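Local coordinates for protein tyrocidine synthase 2 (Brevibacillus parabrevis, PDB 6TA8) that is a nonribosomal peptide synthetase, seen here through its condensation domain, a single chain folded into two lobes, at residues 37-45 with 320-328; 221-231 with 371-379. One frame throughout, in Å; residues are numbered along the deposited sequence.

Contact 1 of 2, residues 37-45 with 320-328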
loop_
_atom_site.group_PDB
_atom_site.type_symbol
_atom_site.label_atom_id
_atom_site.label_comp_id
_atom_site.label_asym_id
_atom_site.label_seq_id
_atom_site.Cartn_x
_atom_site.Cartn_y
_atom_site.Cartn_z
ATOM N N LEU A 37 -1.142 17.106 -8.117
ATOM C CA LEU A 37 -1.231 16.189 -6.989
ATOM C C LEU A 37 -2.430 15.265 -7.168
ATOM O O LEU A 37 -3.562 15.730 -7.340
ATOM C CB LEU A 37 -1.340 16.965 -5.678
ATOM C CG LEU A 37 -0.093 17.708 -5.189
ATOM C CD1 LEU A 37 -0.425 18.563 -3.976
ATOM C CD2 LEU A 37 1.028 16.733 -4.869
ATOM N N THR A 38 -2.182 13.958 -7.127
ATOM C CA THR A 38 -3.255 12.982 -7.191
ATOM C C THR A 38 -4.030 12.974 -5.872
ATOM O O THR A 38 -3.551 13.496 -4.862
ATOM C CB THR A 38 -2.688 11.596 -7.496
ATOM O OG1 THR A 38 -1.779 11.205 -6.462
ATOM C CG2 THR A 38 -1.959 11.604 -8.829
ATOM N N PRO A 39 -5.246 12.410 -5.862
ATOM C CA PRO A 39 -6.029 12.402 -4.612
ATOM C C PRO A 39 -5.305 11.775 -3.432
ATOM O O PRO A 39 -5.380 12.308 -2.317
ATOM C CB PRO A 39 -7.282 11.603 -4.997
ATOM C CG PRO A 39 -7.437 11.843 -6.450
ATOM C CD PRO A 39 -6.042 11.931 -7.007
ATOM N N ILE A 40 -4.609 10.656 -3.640
ATOM C CA ILE A 40 -3.894 10.027 -2.534
ATOM C C ILE A 40 -2.699 10.877 -2.119
ATOM O O ILE A 40 -2.257 10.817 -0.964
ATOM C CB ILE A 40 -3.479 8.593 -2.912
ATOM C CG1 ILE A 40 -3.029 7.819 -1.671
ATOM C CG2 ILE A 40 -2.388 8.603 -3.974
ATOM C CD1 ILE A 40 -4.062 7.775 -0.566
ATOM N N GLN A 41 -2.166 11.686 -3.036
ATOM C CA GLN A 41 -1.107 12.618 -2.675
ATOM C C GLN A 41 -1.663 13.819 -1.921
ATOM O O GLN A 41 -1.039 14.298 -0.966
ATOM C CB GLN A 41 -0.355 13.068 -3.928
ATOM C CG GLN A 41 0.580 12.011 -4.494
ATOM C CD GLN A 41 1.163 12.409 -5.834
ATOM O OE1 GLN A 41 0.568 13.192 -6.574
ATOM N NE2 GLN A 41 2.333 11.869 -6.153
ATOM N N LYS A 42 -2.833 14.313 -2.333
ATOM C CA LYS A 42 -3.485 15.393 -1.598
ATOM C C LYS A 42 -3.871 14.946 -0.195
ATOM O O LYS A 42 -3.767 15.720 0.764
ATOM C CB LYS A 42 -4.720 15.876 -2.359
ATOM C CG LYS A 42 -4.479 17.060 -3.279
ATOM C CD LYS A 42 -5.797 17.707 -3.679
ATOM C CE LYS A 42 -5.578 19.003 -4.442
ATOM N NZ LYS A 42 -5.044 18.758 -5.810
ATOM N N TRP A 43 -4.324 13.697 -0.058
ATOM C CA TRP A 43 -4.701 13.178 1.253
ATOM C C TRP A 43 -3.505 13.106 2.194
ATOM O O TRP A 43 -3.663 13.268 3.410
ATOM C CB TRP A 43 -5.345 11.799 1.093
ATOM C CG TRP A 43 -5.474 11.024 2.368
ATOM C CD1 TRP A 43 -6.515 11.064 3.248
ATOM C CD2 TRP A 43 -4.535 10.082 2.900
ATOM N NE1 TRP A 43 -6.280 10.210 4.299
ATOM C CE2 TRP A 43 -5.070 9.595 4.109
ATOM C CE3 TRP A 43 -3.290 9.607 2.475
ATOM C CZ2 TRP A 43 -4.406 8.657 4.896
ATOM C CZ3 TRP A 43 -2.633 8.674 3.257
ATOM C CH2 TRP A 43 -3.191 8.210 4.454
ATOM N N PHE A 44 -2.307 12.871 1.656
ATOM C CA PHE A 44 -1.117 12.793 2.498
ATOM C C PHE A 44 -0.762 14.155 3.082
ATOM O O PHE A 44 -0.404 14.258 4.261
ATOM C CB PHE A 44 0.054 12.226 1.694
ATOM C CG PHE A 44 1.377 12.305 2.405
ATOM C CD1 PHE A 44 1.721 11.366 3.363
ATOM C CD2 PHE A 44 2.281 13.313 2.107
ATOM C CE1 PHE A 44 2.938 11.435 4.015
ATOM C CE2 PHE A 44 3.499 13.388 2.758
ATOM C CZ PHE A 44 3.828 12.446 3.713
ATOM N N PHE A 45 -0.857 15.214 2.273
ATOM C CA PHE A 45 -0.508 16.547 2.750
ATOM C C PHE A 45 -1.596 17.148 3.628
ATOM O O PHE A 45 -1.287 17.898 4.561
ATOM C CB PHE A 45 -0.221 17.467 1.564
ATOM C CG PHE A 45 1.065 17.153 0.855
ATOM C CD1 PHE A 45 2.283 17.427 1.452
ATOM C CD2 PHE A 45 1.055 16.579 -0.404
ATOM C CE1 PHE A 45 3.468 17.136 0.807
ATOM C CE2 PHE A 45 2.236 16.285 -1.055
ATOM C CZ PHE A 45 3.444 16.565 -0.448
ATOM N N ILE A 320 5.501 3.336 -12.330
ATOM C CA ILE A 320 5.765 3.363 -10.897
ATOM C C ILE A 320 5.215 4.664 -10.330
ATOM O O ILE A 320 5.442 5.742 -10.893
ATOM C CB ILE A 320 7.269 3.217 -10.609
ATOM C CG1 ILE A 320 7.714 1.777 -10.874
ATOM C CG2 ILE A 320 7.596 3.630 -9.179
ATOM C CD1 ILE A 320 9.153 1.508 -10.518
ATOM N N GLY A 321 4.480 4.563 -9.229
ATOM C CA GLY A 321 3.879 5.732 -8.620
ATOM C C GLY A 321 2.998 5.313 -7.467
ATOM O O GLY A 321 2.873 4.128 -7.148
ATOM N N TRP A 322 2.387 6.314 -6.835
ATOM C CA TRP A 322 1.442 6.091 -5.741
ATOM C C TRP A 322 0.035 6.192 -6.323
ATOM O O TRP A 322 -0.556 7.271 -6.388
ATOM C CB TRP A 322 1.664 7.086 -4.606
ATOM C CG TRP A 322 1.025 6.663 -3.315
ATOM C CD1 TRP A 322 0.462 5.451 -3.039
ATOM C CD2 TRP A 322 0.879 7.452 -2.126
ATOM N NE1 TRP A 322 -0.023 5.435 -1.753
ATOM C CE2 TRP A 322 0.222 6.652 -1.172
ATOM C CE3 TRP A 322 1.245 8.756 -1.776
ATOM C CZ2 TRP A 322 -0.078 7.111 0.109
ATOM C CZ3 TRP A 322 0.946 9.210 -0.503
ATOM C CH2 TRP A 322 0.290 8.390 0.422
ATOM N N PHE A 323 -0.501 5.050 -6.748
ATOM C CA PHE A 323 -1.808 4.977 -7.386
ATOM C C PHE A 323 -2.911 4.549 -6.425
ATOM O O PHE A 323 -4.034 4.292 -6.868
ATOM C CB PHE A 323 -1.761 4.011 -8.573
ATOM C CG PHE A 323 -0.999 4.533 -9.757
ATOM C CD1 PHE A 323 0.384 4.625 -9.727
ATOM C CD2 PHE A 323 -1.665 4.919 -10.908
ATOM C CE1 PHE A 323 1.085 5.101 -10.820
ATOM C CE2 PHE A 323 -0.971 5.394 -12.003
ATOM C CZ PHE A 323 0.406 5.487 -11.959
ATOM N N THR A 324 -2.617 4.474 -5.127
ATOM C CA THR A 324 -3.562 3.924 -4.162
ATOM C C THR A 324 -4.876 4.697 -4.170
ATOM O O THR A 324 -4.889 5.929 -4.106
ATOM C CB THR A 324 -2.946 3.943 -2.761
ATOM O OG1 THR A 324 -1.900 2.968 -2.686
ATOM C CG2 THR A 324 -3.998 3.632 -1.703
ATOM N N SER A 325 -5.980 3.963 -4.258
ATOM C CA SER A 325 -7.320 4.532 -4.206
ATOM C C SER A 325 -8.014 4.051 -2.941
ATOM O O SER A 325 -8.067 2.844 -2.678
ATOM C CB SER A 325 -8.134 4.139 -5.440
ATOM O OG SER A 325 -8.574 2.794 -5.351
ATOM N N GLN A 326 -8.542 4.990 -2.163
ATOM C CA GLN A 326 -9.243 4.688 -0.925
ATOM C C GLN A 326 -10.726 4.991 -1.084
ATOM O O GLN A 326 -11.103 6.004 -1.682
ATOM C CB GLN A 326 -8.666 5.489 0.246
ATOM C CG GLN A 326 -7.261 5.073 0.651
ATOM C CD GLN A 326 -6.670 5.975 1.717
ATOM O OE1 GLN A 326 -7.009 7.154 1.806
ATOM N NE2 GLN A 326 -5.779 5.422 2.533
ATOM N N TYR A 327 -11.568 4.106 -0.543
ATOM C CA TYR A 327 -13.010 4.277 -0.637
ATOM C C TYR A 327 -13.674 3.464 0.457
ATOM O O TYR A 327 -13.232 2.341 0.729
ATOM C CB TYR A 327 -13.539 3.848 -2.012
ATOM C CG TYR A 327 -13.180 2.435 -2.414
ATOM C CD1 TYR A 327 -11.924 2.135 -2.923
ATOM C CD2 TYR A 327 -14.105 1.404 -2.303
ATOM C CE1 TYR A 327 -11.592 0.850 -3.295
ATOM C CE2 TYR A 327 -13.781 0.112 -2.677
ATOM C CZ TYR A 327 -12.524 -0.157 -3.174
ATOM O OH TYR A 327 -12.191 -1.436 -3.552
ATOM N N PRO A 328 -14.722 3.982 1.095
ATOM C CA PRO A 328 -15.365 3.238 2.183
ATOM C C PRO A 328 -16.261 2.122 1.665
ATOM O O PRO A 328 -16.951 2.263 0.653
ATOM C CB PRO A 328 -16.182 4.315 2.905
ATOM C CG PRO A 328 -16.500 5.306 1.839
ATOM C CD PRO A 328 -15.319 5.315 0.903
#

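Contact 2 of 2, residues 221-231 with 371-379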
loop_
_atom_site.group_PDB
_atom_site.type_symbol
_atom_site.label_atom_id
_atom_site.label_comp_id
_atom_site.label_asym_id
_atom_site.label_seq_id
_atom_site.Cartn_x
_atom_site.Cartn_y
_atom_site.Cartn_z
ATOM N N VAL A 221 -22.398 9.634 -8.646
ATOM C CA VAL A 221 -22.773 10.425 -7.477
ATOM C C VAL A 221 -23.990 9.825 -6.783
ATOM O O VAL A 221 -24.076 9.818 -5.548
ATOM C CB VAL A 221 -23.017 11.892 -7.880
ATOM C CG1 VAL A 221 -23.339 12.734 -6.656
ATOM C CG2 VAL A 221 -21.804 12.447 -8.611
ATOM N N ALA A 222 -24.945 9.306 -7.560
ATOM C CA ALA A 222 -26.141 8.721 -6.963
ATOM C C ALA A 222 -25.807 7.515 -6.095
ATOM O O ALA A 222 -26.469 7.284 -5.076
ATOM C CB ALA A 222 -27.137 8.331 -8.056
ATOM N N TYR A 223 -24.790 6.740 -6.473
ATOM C CA TYR A 223 -24.416 5.576 -5.677
ATOM C C TYR A 223 -23.747 5.992 -4.373
ATOM O O TYR A 223 -24.133 5.534 -3.292
ATOM C CB TYR A 223 -23.494 4.659 -6.481
ATOM C CG TYR A 223 -22.828 3.601 -5.632
ATOM C CD1 TYR A 223 -23.528 2.477 -5.219
ATOM C CD2 TYR A 223 -21.502 3.732 -5.235
ATOM C CE1 TYR A 223 -22.928 1.509 -4.439
ATOM C CE2 TYR A 223 -20.894 2.769 -4.453
ATOM C CZ TYR A 223 -21.612 1.659 -4.060
ATOM O OH TYR A 223 -21.016 0.696 -3.282
ATOM N N TRP A 224 -22.732 6.857 -4.456
ATOM C CA TRP A 224 -22.028 7.287 -3.253
ATOM C C TRP A 224 -22.929 8.097 -2.331
ATOM O O TRP A 224 -22.771 8.039 -1.106
ATOM C CB TRP A 224 -20.787 8.096 -3.627
ATOM C CG TRP A 224 -19.796 7.343 -4.464
ATOM C CD1 TRP A 224 -19.470 7.590 -5.766
ATOM C CD2 TRP A 224 -19.000 6.223 -4.056
ATOM N NE1 TRP A 224 -18.521 6.693 -6.194
ATOM C CE2 TRP A 224 -18.216 5.844 -5.164
ATOM C CE3 TRP A 224 -18.875 5.504 -2.864
ATOM C CZ2 TRP A 224 -17.320 4.778 -5.114
ATOM C CZ3 TRP A 224 -17.984 4.446 -2.816
ATOM C CH2 TRP A 224 -17.219 4.093 -3.935
ATOM N N HIS A 225 -23.875 8.856 -2.892
ATOM C CA HIS A 225 -24.824 9.586 -2.057
ATOM C C HIS A 225 -25.814 8.636 -1.397
ATOM O O HIS A 225 -26.180 8.824 -0.230
ATOM C CB HIS A 225 -25.560 10.636 -2.888
ATOM C CG HIS A 225 -26.557 11.433 -2.108
ATOM N ND1 HIS A 225 -26.190 12.333 -1.131
ATOM C CD2 HIS A 225 -27.910 11.467 -2.160
ATOM C CE1 HIS A 225 -27.273 12.887 -0.614
ATOM N NE2 HIS A 225 -28.330 12.378 -1.221
ATOM N N ASN A 226 -26.265 7.615 -2.130
ATOM C CA ASN A 226 -27.126 6.598 -1.535
ATOM C C ASN A 226 -26.408 5.870 -0.407
ATOM O O ASN A 226 -27.015 5.546 0.619
ATOM C CB ASN A 226 -27.584 5.606 -2.605
ATOM C CG ASN A 226 -28.373 4.442 -2.028
ATOM O OD1 ASN A 226 -27.802 3.486 -1.502
ATOM N ND2 ASN A 226 -29.695 4.518 -2.131
ATOM N N LEU A 227 -25.112 5.610 -0.575
ATOM C CA LEU A 227 -24.361 4.916 0.463
ATOM C C LEU A 227 -24.227 5.768 1.719
ATOM O O LEU A 227 -24.304 5.247 2.837
ATOM C CB LEU A 227 -22.986 4.512 -0.073
ATOM C CG LEU A 227 -22.138 3.592 0.807
ATOM C CD1 LEU A 227 -22.621 2.148 0.719
ATOM C CD2 LEU A 227 -20.669 3.688 0.430
ATOM N N GLU A 228 -24.046 7.081 1.567
ATOM C CA GLU A 228 -23.781 7.909 2.737
ATOM C C GLU A 228 -25.025 8.190 3.571
ATOM O O GLU A 228 -24.890 8.601 4.728
ATOM C CB GLU A 228 -23.138 9.230 2.319
ATOM C CG GLU A 228 -21.731 9.070 1.788
ATOM C CD GLU A 228 -21.073 10.393 1.496
ATOM O OE1 GLU A 228 -21.666 11.438 1.834
ATOM O OE2 GLU A 228 -19.963 10.387 0.923
ATOM N N THR A 229 -26.222 7.963 3.029
ATOM C CA THR A 229 -27.454 8.299 3.735
ATOM C C THR A 229 -28.145 7.099 4.369
ATOM O O THR A 229 -28.944 7.282 5.295
ATOM C CB THR A 229 -28.443 8.984 2.784
ATOM O OG1 THR A 229 -28.672 8.147 1.642
ATOM C CG2 THR A 229 -27.895 10.325 2.322
ATOM N N THR A 230 -27.864 5.888 3.896
ATOM C CA THR A 230 -28.502 4.684 4.401
ATOM C C THR A 230 -27.677 3.975 5.467
ATOM O O THR A 230 -28.109 2.938 5.976
ATOM C CB THR A 230 -28.785 3.713 3.248
ATOM O OG1 THR A 230 -29.638 2.652 3.697
ATOM C CG2 THR A 230 -27.488 3.121 2.715
ATOM N N THR A 231 -26.508 4.499 5.825
ATOM C CA THR A 231 -25.645 3.857 6.805
ATOM C C THR A 231 -25.827 4.460 8.184
ATOM O O THR A 231 -25.985 5.674 8.334
ATOM C CB THR A 231 -24.172 3.965 6.416
ATOM O OG1 THR A 231 -23.848 5.350 6.212
ATOM C CG2 THR A 231 -23.888 3.159 5.166
ATOM N N LEU A 371 -21.786 18.923 -7.288
ATOM C CA LEU A 371 -22.527 17.793 -7.830
ATOM C C LEU A 371 -24.016 17.937 -7.537
ATOM O O LEU A 371 -24.412 18.311 -6.429
ATOM C CB LEU A 371 -21.990 16.484 -7.249
ATOM C CG LEU A 371 -20.528 16.127 -7.561
ATOM C CD1 LEU A 371 -20.129 16.586 -8.959
ATOM C CD2 LEU A 371 -19.564 16.686 -6.515
ATOM N N GLN A 372 -24.840 17.640 -8.542
ATOM C CA GLN A 372 -26.280 17.863 -8.430
ATOM C C GLN A 372 -26.911 17.174 -7.225
ATOM O O GLN A 372 -27.747 17.809 -6.561
ATOM C CB GLN A 372 -26.968 17.442 -9.738
ATOM C CG GLN A 372 -26.414 18.131 -10.978
ATOM C CD GLN A 372 -26.029 17.150 -12.072
ATOM O OE1 GLN A 372 -26.658 16.104 -12.232
ATOM N NE2 GLN A 372 -24.992 17.487 -12.830
ATOM N N PRO A 373 -26.590 15.925 -6.889
ATOM C CA PRO A 373 -26.933 15.417 -5.559
ATOM C C PRO A 373 -25.888 15.848 -4.547
ATOM O O PRO A 373 -24.692 15.578 -4.728
ATOM C CB PRO A 373 -26.935 13.889 -5.744
ATOM C CG PRO A 373 -26.861 13.661 -7.231
ATOM C CD PRO A 373 -26.118 14.837 -7.761
ATOM N N PRO A 374 -26.295 16.537 -3.476
ATOM C CA PRO A 374 -25.312 17.056 -2.513
ATOM C C PRO A 374 -24.508 15.962 -1.826
ATOM O O PRO A 374 -24.924 15.430 -0.792
ATOM C CB PRO A 374 -26.177 17.828 -1.507
ATOM C CG PRO A 374 -27.448 18.128 -2.241
ATOM C CD PRO A 374 -27.667 16.956 -3.148
ATOM N N LEU A 375 -23.355 15.620 -2.396
ATOM C CA LEU A 375 -22.449 14.662 -1.777
ATOM C C LEU A 375 -21.619 15.378 -0.718
ATOM O O LEU A 375 -20.939 16.366 -1.019
ATOM C CB LEU A 375 -21.550 14.018 -2.832
ATOM C CG LEU A 375 -21.168 12.548 -2.632
ATOM C CD1 LEU A 375 -20.371 12.036 -3.821
ATOM C CD2 LEU A 375 -20.388 12.351 -1.345
ATOM N N ALA A 376 -21.672 14.883 0.517
ATOM C CA ALA A 376 -20.993 15.521 1.634
ATOM C C ALA A 376 -19.787 14.747 2.145
ATOM O O ALA A 376 -19.007 15.305 2.926
ATOM C CB ALA A 376 -21.975 15.745 2.794
ATOM N N PHE A 377 -19.608 13.495 1.725
ATOM C CA PHE A 377 -18.500 12.648 2.171
ATOM C C PHE A 377 -18.454 12.579 3.697
ATOM O O PHE A 377 -17.522 13.058 4.340
ATOM C CB PHE A 377 -17.166 13.146 1.607
ATOM C CG PHE A 377 -17.194 13.428 0.135
ATOM C CD1 PHE A 377 -16.961 12.418 -0.783
ATOM C CD2 PHE A 377 -17.450 14.707 -0.334
ATOM C CE1 PHE A 377 -16.986 12.675 -2.138
ATOM C CE2 PHE A 377 -17.477 14.971 -1.688
ATOM C CZ PHE A 377 -17.247 13.953 -2.593
ATOM N N THR A 378 -19.492 11.968 4.272
ATOM C CA THR A 378 -19.657 11.922 5.719
ATOM C C THR A 378 -19.136 10.640 6.352
ATOM O O THR A 378 -19.013 10.584 7.581
ATOM C CB THR A 378 -21.135 12.098 6.091
ATOM O OG1 THR A 378 -21.905 11.033 5.520
ATOM C CG2 THR A 378 -21.660 13.428 5.579
ATOM N N LEU A 379 -18.829 9.618 5.558
ATOM C CA LEU A 379 -18.364 8.350 6.106
ATOM C C LEU A 379 -16.926 8.488 6.595
ATOM O O LEU A 379 -16.027 8.827 5.818
ATOM C CB LEU A 379 -18.472 7.249 5.053
ATOM C CG LEU A 379 -19.722 6.367 5.085
ATOM C CD1 LEU A 379 -20.985 7.207 5.018
ATOM C CD2 LEU A 379 -19.685 5.361 3.947
#

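Contact 1 of 2, residues 37-45 with 320-328
Ile40, in the first turn of helix 39-46, lies across one face of the Trp322 indole, and this CH-pi contact is the centre of a junction between the two lobes of the condensation-domain fold. The helix belongs with the N-terminal lobe, whereas 320-328 leads into strand 325-332 at the edge of the six-stranded sheet of the other lobe. CG1 of Ile40 sits 3.7 Å from the centroid of the six-membered ring of Trp322, 22° off its normal. It gets there because CG1 stands opposite the backbone N (chi1 -167°), while CG2 meets the backbone, 3.3 Å from Trp322 O. CB of Ile40 is as close to the main chain, 3.2 Å from Thr324 O. At the rim of the same indole, near its plane, CB of Phe44 comes within 3.8 Å of Trp322 CZ3. His164 of the HHxxxDG motif stacks on the Trp322 ring, and Asp168 of that motif receives the Phe323 N-H, so the segment is held against the motif as well as the helix. Thr38 caps the helix in a capping box with Gln41: the Thr38 N-H points almost straight at Gln41 OE1 (2.9 Å), and the return bond is weak.

Packing slackens toward Trp43, which is partly exposed, and Gln326; the Thr324 side chain also stands farther off than its backbone, CB 4.0 Å from Ile40 CG1. No hydrogen bond joins the segments there or anywhere in this contact, and CZ3 of Trp43 is 4.1 Å from Trp322 CH2. Gln326, whose NE2 is hydrogen-bonded to Glu303, turns its amide steeply to the Trp43 ring, the planes 78° apart, with OE1 poised above the centre of the indole.

Contact 2 of 2, residues 221-231 with 371-379
Val221 begins the packing of helix 221-229 against the loop 371-379, pushing CG1 against the Pro373 ring, 3.7 Å from its CD. With chi1 at -177° that methyl is trans to the backbone N, and CG2 is turned to Leu371 CG, 4.0 Å away. One turn on, Trp224 offers only its CB to the CD1 of Leu375. Its chi1 of -60° sends the indole away from the loop, toward an edge-to-face meeting with Tyr360, and NE1 bonds to Glu220. The His225 ring meets the loop obliquely, ND1 3.4 Å from Pro374 O.

Glu228 carries the polar part. Its CB does not point at the loop, but the chain is extended beyond CG and delivers the carboxylate to the backbone. OE1 lies 2.9 Å from Phe377 N and accepts a weak bond from Thr378 N at 3.3 Å; OE2 has a weak bond from Tyr360. Phi is positive (54°) at Phe377, consistent with the turn that puts its N and that of Thr378 near the carboxylate. At the far end Leu379 fans its methyls: CD1 reaches Thr231 OG1 at 3.6 Å and the CA of Glu228, while CD2 meets CD2 of Leu227. A glutamate set against the loop backbone, with one weak bond from Thr378 N and aliphatic packing to both sides, thus ties a surface helix to the irregular chain leading into strand 383-390, in the six-stranded sheet of the condensation-domain fold.

In the fold
Contact 1 is mostly buried, its centre about 10 Å from the centre of the chain; contact 2 is out toward the surface, its centre about 26 Å from the chain centre, with proline, histidine and threonine at its margins. Their centres are about 20 Å apart, yet they meet along strand 325-332: Pro328 packs on Leu379 and Leu227, and Tyr327 on Trp224. Helix 359-365 also touches both, with Tyr360 beside Tyr327, Pro328, Trp224 and Phe377. The chemistry follows the place. Between 37-45 and 320-328 aliphatic and aromatic groups join the lobes, with no hydrogen bond across; between 221-231 and 371-379 a carboxylate reaches the loop backbone amid smaller apolar patches.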